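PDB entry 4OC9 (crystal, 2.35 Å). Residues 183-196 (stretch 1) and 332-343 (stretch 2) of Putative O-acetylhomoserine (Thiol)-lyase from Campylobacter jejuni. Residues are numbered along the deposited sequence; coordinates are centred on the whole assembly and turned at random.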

# COMPACT_ATOMS: atom_id res chain seq x y z
N THR D 183 8.32 -16.17 -18.73
CA THR D 183 7.25 -16.01 -17.74
C THR D 183 6.67 -17.26 -17.14
O THR D 183 6.63 -17.43 -15.91
CB THR D 183 6.06 -15.28 -18.37
OG1 THR D 183 6.46 -13.96 -18.82
CG2 THR D 183 4.96 -15.16 -17.36
N VAL D 184 6.23 -18.18 -17.99
CA VAL D 184 5.63 -19.39 -17.50
C VAL D 184 6.57 -20.38 -16.80
O VAL D 184 6.22 -20.97 -15.75
CB VAL D 184 4.94 -20.13 -18.65
CG1 VAL D 184 4.25 -21.39 -18.12
CG2 VAL D 184 3.94 -19.22 -19.31
N ALA D 185 7.74 -20.61 -17.36
CA ALA D 185 8.67 -21.55 -16.76
C ALA D 185 9.23 -21.04 -15.45
O ALA D 185 9.43 -21.79 -14.50
CB ALA D 185 9.80 -21.83 -17.73
N THR D 186 9.47 -19.73 -15.40
CA THR D 186 10.03 -18.99 -14.25
C THR D 186 11.53 -19.30 -14.22
O THR D 186 12.00 -20.29 -14.76
CB THR D 186 9.47 -19.36 -12.86
OG1 THR D 186 10.03 -20.60 -12.41
CG2 THR D 186 7.97 -19.40 -12.86
N PRO D 187 12.31 -18.44 -13.57
CA PRO D 187 13.74 -18.70 -13.52
C PRO D 187 14.08 -19.96 -12.72
O PRO D 187 15.21 -20.43 -12.84
CB PRO D 187 14.30 -17.48 -12.78
CG PRO D 187 13.26 -16.42 -12.92
CD PRO D 187 11.96 -17.17 -12.90
N PHE D 188 13.14 -20.47 -11.93
CA PHE D 188 13.41 -21.66 -11.14
C PHE D 188 13.26 -22.96 -11.86
O PHE D 188 13.72 -23.98 -11.36
CB PHE D 188 12.61 -21.67 -9.85
CG PHE D 188 12.99 -20.57 -8.93
CD1 PHE D 188 13.99 -20.75 -8.01
CD2 PHE D 188 12.35 -19.33 -9.01
CE1 PHE D 188 14.36 -19.72 -7.18
CE2 PHE D 188 12.70 -18.30 -8.17
CZ PHE D 188 13.71 -18.50 -7.25
N LEU D 189 12.62 -22.98 -13.01
CA LEU D 189 12.49 -24.23 -13.75
C LEU D 189 13.34 -24.24 -15.00
O LEU D 189 13.68 -25.28 -15.51
CB LEU D 189 11.04 -24.50 -14.11
CG LEU D 189 10.11 -24.52 -12.87
CD1 LEU D 189 8.68 -24.85 -13.29
CD2 LEU D 189 10.59 -25.54 -11.85
N LEU D 190 13.71 -23.05 -15.47
CA LEU D 190 14.49 -22.91 -16.66
C LEU D 190 15.32 -21.63 -16.67
O LEU D 190 14.81 -20.56 -16.32
CB LEU D 190 13.55 -22.93 -17.87
CG LEU D 190 14.20 -22.82 -19.23
CD1 LEU D 190 15.14 -23.99 -19.44
CD2 LEU D 190 13.15 -22.85 -20.29
N GLN D 191 16.56 -21.73 -17.13
CA GLN D 191 17.46 -20.58 -17.17
C GLN D 191 17.90 -20.30 -18.60
O GLN D 191 18.95 -20.74 -19.01
CB GLN D 191 18.69 -20.84 -16.31
CG GLN D 191 18.45 -21.27 -14.87
CD GLN D 191 18.01 -22.75 -14.68
OE1 GLN D 191 18.38 -23.65 -15.46
NE2 GLN D 191 17.26 -23.00 -13.61
N PRO D 192 17.11 -19.56 -19.36
CA PRO D 192 17.49 -19.32 -20.75
C PRO D 192 18.91 -18.79 -20.95
O PRO D 192 19.54 -19.12 -21.97
CB PRO D 192 16.46 -18.31 -21.23
CG PRO D 192 15.26 -18.59 -20.39
CD PRO D 192 15.81 -18.95 -19.04
N PHE D 193 19.43 -18.00 -20.03
CA PHE D 193 20.80 -17.51 -20.22
C PHE D 193 21.83 -18.62 -20.37
O PHE D 193 22.83 -18.45 -21.07
CB PHE D 193 21.27 -16.51 -19.16
CG PHE D 193 20.46 -15.26 -19.12
CD1 PHE D 193 20.20 -14.56 -20.29
CD2 PHE D 193 20.15 -14.67 -17.91
CE1 PHE D 193 19.51 -13.38 -20.27
CE2 PHE D 193 19.49 -13.45 -17.88
CZ PHE D 193 19.17 -12.81 -19.06
N LYS D 194 21.61 -19.73 -19.69
CA LYS D 194 22.50 -20.86 -19.81
C LYS D 194 22.59 -21.34 -21.21
O LYS D 194 23.60 -21.93 -21.59
CB LYS D 194 22.03 -22.03 -18.98
CG LYS D 194 22.49 -22.02 -17.55
CD LYS D 194 21.72 -23.10 -16.84
CE LYS D 194 22.32 -23.34 -15.45
NZ LYS D 194 21.67 -24.49 -14.79
N HIS D 195 21.56 -21.08 -22.01
CA HIS D 195 21.60 -21.53 -23.37
C HIS D 195 21.82 -20.52 -24.45
O HIS D 195 21.41 -20.71 -25.59
CB HIS D 195 20.36 -22.35 -23.63
CG HIS D 195 20.17 -23.41 -22.60
ND1 HIS D 195 20.93 -24.54 -22.57
CD2 HIS D 195 19.33 -23.48 -21.55
CE1 HIS D 195 20.56 -25.28 -21.54
NE2 HIS D 195 19.57 -24.67 -20.92
N GLY D 196 22.51 -19.44 -24.08
CA GLY D 196 22.83 -18.39 -25.04
C GLY D 196 21.87 -17.24 -25.27
O GLY D 196 22.12 -16.38 -26.13
N LYS D 332 15.14 -32.27 -21.83
CA LYS D 332 16.42 -31.66 -22.18
C LYS D 332 16.72 -30.33 -21.47
O LYS D 332 17.83 -30.12 -21.00
CB LYS D 332 16.51 -31.43 -23.68
CG LYS D 332 17.84 -30.86 -24.11
CD LYS D 332 17.87 -30.60 -25.61
CE LYS D 332 19.21 -30.01 -26.03
NZ LYS D 332 19.22 -29.64 -27.47
N TYR D 333 15.72 -29.47 -21.39
CA TYR D 333 15.92 -28.17 -20.76
C TYR D 333 15.44 -27.95 -19.32
O TYR D 333 15.91 -27.01 -18.67
CB TYR D 333 15.30 -27.11 -21.62
CG TYR D 333 15.97 -26.95 -22.95
CD1 TYR D 333 17.15 -26.24 -23.05
CD2 TYR D 333 15.40 -27.43 -24.11
CE1 TYR D 333 17.78 -26.08 -24.27
CE2 TYR D 333 16.01 -27.26 -25.32
CZ TYR D 333 17.21 -26.57 -25.40
OH TYR D 333 17.83 -26.38 -26.64
N PHE D 334 14.55 -28.79 -18.80
CA PHE D 334 14.03 -28.62 -17.40
C PHE D 334 14.71 -29.57 -16.40
O PHE D 334 14.32 -30.74 -16.29
CB PHE D 334 12.52 -28.79 -17.42
CG PHE D 334 11.80 -27.68 -18.13
CD1 PHE D 334 11.83 -27.59 -19.51
CD2 PHE D 334 11.02 -26.79 -17.43
CE1 PHE D 334 11.14 -26.59 -20.17
CE2 PHE D 334 10.32 -25.80 -18.10
CZ PHE D 334 10.39 -25.69 -19.47
N ASP D 335 15.72 -29.06 -15.69
CA ASP D 335 16.49 -29.86 -14.74
C ASP D 335 15.75 -30.45 -13.54
O ASP D 335 16.08 -31.57 -13.11
CB ASP D 335 17.74 -29.10 -14.30
CG ASP D 335 18.73 -28.84 -15.45
OD1 ASP D 335 18.53 -29.35 -16.57
OD2 ASP D 335 19.73 -28.11 -15.21
N LYS D 336 14.79 -29.72 -12.98
CA LYS D 336 14.02 -30.19 -11.81
C LYS D 336 12.75 -31.04 -12.06
O LYS D 336 11.95 -31.39 -11.16
CB LYS D 336 13.64 -29.00 -10.94
CG LYS D 336 14.79 -28.40 -10.14
CD LYS D 336 14.28 -27.29 -9.23
CE LYS D 336 15.32 -26.69 -8.21
NZ LYS D 336 16.69 -26.35 -8.70
N ASN D 337 12.57 -31.40 -13.30
CA ASN D 337 11.44 -32.19 -13.73
C ASN D 337 10.04 -31.65 -13.34
O ASN D 337 9.17 -32.41 -12.90
CB ASN D 337 11.58 -33.65 -13.32
CG ASN D 337 10.72 -34.57 -14.17
OD1 ASN D 337 10.70 -34.44 -15.40
ND2 ASN D 337 10.05 -35.52 -13.54
N PHE D 338 9.89 -30.33 -13.37
CA PHE D 338 8.64 -29.65 -13.06
C PHE D 338 8.37 -28.83 -14.30
O PHE D 338 9.28 -28.22 -14.83
CB PHE D 338 8.70 -28.76 -11.82
CG PHE D 338 8.89 -29.51 -10.51
CD1 PHE D 338 7.90 -30.34 -10.03
CD2 PHE D 338 9.99 -29.24 -9.70
CE1 PHE D 338 8.05 -31.01 -8.83
CE2 PHE D 338 10.13 -29.88 -8.49
CZ PHE D 338 9.17 -30.76 -8.05
N ALA D 339 7.13 -28.80 -14.75
CA ALA D 339 6.77 -28.08 -15.96
C ALA D 339 5.82 -26.88 -15.81
O ALA D 339 5.15 -26.46 -16.76
CB ALA D 339 6.18 -29.07 -16.93
N SER D 340 5.75 -26.36 -14.60
CA SER D 340 4.91 -25.19 -14.27
C SER D 340 3.41 -25.53 -14.19
O SER D 340 3.01 -26.68 -14.29
CB SER D 340 5.20 -24.02 -15.17
OG SER D 340 4.56 -22.86 -14.67
N GLY D 341 2.58 -24.51 -13.99
CA GLY D 341 1.14 -24.71 -13.83
C GLY D 341 0.16 -24.42 -14.91
O GLY D 341 -1.03 -24.34 -14.66
N LEU D 342 0.65 -24.24 -16.13
CA LEU D 342 -0.25 -23.97 -17.24
C LEU D 342 -0.44 -25.21 -18.08
O LEU D 342 0.51 -25.96 -18.33
CB LEU D 342 0.35 -22.92 -18.15
CG LEU D 342 -0.62 -22.40 -19.19
CD1 LEU D 342 -1.72 -21.62 -18.46
CD2 LEU D 342 0.10 -21.49 -20.15
N LEU D 343 -1.66 -25.49 -18.48
CA LEU D 343 -1.90 -26.64 -19.35
C LEU D 343 -3.17 -26.36 -20.15
O LEU D 343 -3.91 -25.43 -19.82
CB LEU D 343 -2.05 -27.91 -18.57
CG LEU D 343 -3.28 -28.19 -17.70
CD1 LEU D 343 -4.51 -28.40 -18.56
CD2 LEU D 343 -3.07 -29.48 -16.93
O HOH W 1 16.41 -26.49 -15.69
O HOH W 2 19.86 -26.03 -16.50

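Two mostly irregular segments of one chain pack through a mainly apolar contact, pinned by one hydrogen bond and supplemented by two bridging waters. The backbones come nearest at Ala 185 and Ser 340 and at Leu 190 and Phe 334, each pair with CA atoms 5.8 Å apart. At the first approach, Ser 340 OG donates to Val 184 O (2.7 Å), giving a buried carbonyl a partner; beside it, Val 184 CG1 lies 4.2 Å from Leu 342 CB. Leu 189 has the largest covered area: its CD2 meets Phe 338 CB at 3.7 Å, while its CD1 reaches Ser 340 N at 3.5 Å. The Phe 334 ring touches Ala 185 CB through CE2, Leu 189 CB through CD2 and Leu 190 CD2 through CZ, each at 4.0 Å. Leu 190 CD1 packs on Tyr 333 CB (3.8 Å). The edge of Tyr 333 meets the face of His 195, with ring planes at 89° and centroids 4.9 Å apart. Water 1 joins the backbones, accepting from Asp 335 N (2.7 Å) and lying 3.0 Å from Leu 189 O. Lys 194 NZ and Asp 335 OD2, 4.1 Å apart, are too distant for a salt bridge; water 2 links them, accepting from Lys 194 NZ (2.9 Å) and donating to Asp 335 OD2 (2.5 Å).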